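Side-chain contact in putative protease (Parabacteroides distasonis ATCC 8503, PDB 3KD4), which is of unknown function but is probably an exported protein and possibly a protease: residues F236-S241 with Q245-I250. Numbering follows the deposited sequence. Where two conformers were deposited one is given.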
loop_
_atom_site.group_PDB
_atom_site.type_symbol
_atom_site.label_atom_id
_atom_site.label_comp_id
_atom_site.label_asym_id
_atom_site.label_seq_id
_atom_site.Cartn_x
_atom_site.Cartn_y
_atom_site.Cartn_z
ATOM N N PHE A 236 18.454 17.368 23.862
ATOM C CA PHE A 236 18.914 16.635 25.034
ATOM C C PHE A 236 19.339 15.221 24.684
ATOM O O PHE A 236 20.341 14.738 25.191
ATOM C CB PHE A 236 17.836 16.568 26.124
ATOM C CG PHE A 236 17.507 17.888 26.752
ATOM C CD1 PHE A 236 18.353 18.973 26.651
ATOM C CD2 PHE A 236 16.353 18.026 27.494
ATOM C CE1 PHE A 236 18.026 20.189 27.272
ATOM C CE2 PHE A 236 16.037 19.222 28.121
ATOM C CZ PHE A 236 16.865 20.293 28.012
ATOM N N LEU A 237 18.576 14.555 23.823
ATOM C CA LEU A 237 18.833 13.162 23.492
ATOM C C LEU A 237 20.121 12.976 22.715
ATOM O O LEU A 237 20.702 11.900 22.758
ATOM C CB LEU A 237 17.698 12.568 22.648
ATOM C CG LEU A 237 16.481 12.098 23.410
ATOM C CD1 LEU A 237 15.296 11.931 22.451
ATOM C CD2 LEU A 237 16.792 10.821 24.217
ATOM N N THR A 238 20.545 13.999 21.983
ATOM C CA THR A 238 21.652 13.854 21.056
ATOM C C THR A 238 22.842 14.748 21.418
ATOM O O THR A 238 23.787 14.835 20.650
ATOM C CB THR A 238 21.203 14.175 19.610
ATOM O OG1 THR A 238 20.701 15.508 19.550
ATOM C CG2 THR A 238 20.122 13.228 19.150
ATOM N N ASP A 239 22.779 15.411 22.572
ATOM C CA ASP A 239 23.853 16.327 22.952
ATOM C C ASP A 239 25.207 15.627 23.168
ATOM O O ASP A 239 26.227 16.203 22.833
ATOM C CB ASP A 239 23.464 17.216 24.146
ATOM C CG ASP A 239 23.355 16.455 25.457
ATOM O OD1 ASP A 239 23.991 15.391 25.614
ATOM O OD2 ASP A 239 22.641 16.947 26.355
ATOM N N LYS A 240 25.220 14.401 23.678
ATOM C CA LYS A 240 26.478 13.675 23.879
ATOM C C LYS A 240 27.116 13.229 22.552
ATOM O O LYS A 240 28.337 13.329 22.393
ATOM C CB LYS A 240 26.252 12.461 24.788
ATOM N N SER A 241 26.288 12.786 21.595
ATOM C CA SER A 241 26.763 12.025 20.416
ATOM C C SER A 241 27.914 12.639 19.627
ATOM O O SER A 241 27.980 13.867 19.415
ATOM C CB SER A 241 25.622 11.712 19.441
ATOM O OG SER A 241 24.625 12.708 19.470
ATOM N N GLN A 245 25.409 10.413 12.265
ATOM C CA GLN A 245 24.657 9.202 12.085
ATOM C C GLN A 245 24.086 8.714 13.426
ATOM O O GLN A 245 22.960 8.198 13.492
ATOM C CB GLN A 245 25.501 8.122 11.424
ATOM C CG GLN A 245 24.715 6.834 11.118
ATOM C CD GLN A 245 23.599 7.069 10.108
ATOM O OE1 GLN A 245 23.860 7.507 9.011
ATOM N NE2 GLN A 245 22.355 6.796 10.493
ATOM N N GLU A 246 24.873 8.873 14.487
ATOM C CA GLU A 246 24.463 8.411 15.801
ATOM C C GLU A 246 23.222 9.212 16.205
ATOM O O GLU A 246 22.291 8.670 16.750
ATOM C CB GLU A 246 25.599 8.600 16.831
ATOM C CG GLU A 246 25.196 8.147 18.221
ATOM C CD GLU A 246 26.289 8.308 19.269
ATOM O OE1 GLU A 246 27.488 8.366 18.902
ATOM O OE2 GLU A 246 25.932 8.387 20.469
ATOM N N LYS A 247 23.229 10.507 15.913
ATOM C CA LYS A 247 22.096 11.353 16.240
ATOM C C LYS A 247 20.821 10.905 15.541
ATOM O O LYS A 247 19.751 10.854 16.167
ATOM C CB LYS A 247 22.383 12.796 15.885
ATOM C CG LYS A 247 23.502 13.432 16.656
ATOM C CD LYS A 247 23.590 14.861 16.214
ATOM C CE LYS A 247 24.587 15.672 16.990
ATOM N NZ LYS A 247 24.461 17.085 16.500
ATOM N N VAL A 248 20.921 10.584 14.253
ATOM C CA VAL A 248 19.764 10.067 13.509
ATOM C C VAL A 248 19.279 8.774 14.177
ATOM O O VAL A 248 18.082 8.588 14.425
ATOM C CB VAL A 248 20.082 9.821 11.987
ATOM C CG1 VAL A 248 18.902 9.089 11.288
ATOM C CG2 VAL A 248 20.446 11.144 11.272
ATOM N N ASN A 249 20.205 7.886 14.498
ATOM C CA ASN A 249 19.822 6.603 15.102
ATOM C C ASN A 249 19.110 6.767 16.428
ATOM O O ASN A 249 18.126 6.096 16.687
ATOM C CB ASN A 249 21.044 5.721 15.297
ATOM C CG ASN A 249 21.761 5.415 13.992
ATOM O OD1 ASN A 249 21.189 5.539 12.894
ATOM N ND2 ASN A 249 23.020 4.997 14.108
ATOM N N ILE A 250 19.611 7.670 17.257
ATOM C CA ILE A 250 19.005 7.930 18.556
ATOM C C ILE A 250 17.554 8.413 18.373
ATOM O O ILE A 250 16.622 7.870 18.985
ATOM C CB ILE A 250 19.845 8.950 19.364
ATOM C CG1 ILE A 250 21.159 8.296 19.842
ATOM C CG2 ILE A 250 19.043 9.477 20.568
ATOM C CD1 ILE A 250 22.215 9.280 20.427
#
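Thr238 and Lys247 bring the two backbones closest, their CA atoms 5.4 Å apart, as the last residues of helix 228-238 and the loop behind them come against the beginning of helix 244-258. Ser241, a little further along, lies opposite Glu246. Ser241 OG donates to Thr238 O, three residues back, at 2.6 Å, meeting that oxygen tilted 35° from the carbonyl plane; the bond folds the serine back towards Thr238 and turns its hydroxyl oxygen onto the Lys247 chain, where OG sits 3.1 Å from CG. Thr238 CB packs on the same methylene at 3.8 Å, while its CG2 methyl rests over the Lys247 backbone. With CG anti to the carbonyl carbon (chi1 -64°) and every later bond extended, Lys247 runs past both residues and delivers NZ to Ala301 O. Thr238 OG1 bonds back to Ala234 O in its own helix, leaving the methyl to face its neighbour. These are two consecutive helices joined by a short loop at the surface, and the second helix lays Val248 on strands 327-334 and 337-341 of the antiparallel sheet. Glu246, its chain fully extended, brings the carboxylate alongside Ser241, with CD 3.5 Å from CB. With an alanine here, CB would stay near the serine, but Ser241 CB would probably be left without the carboxylate that lies against it. One turn on, Ile250 reaches the first helix with its CG2 methyl, 3.7 Å from Leu237 O and 4.0 Å from Leu237 CB.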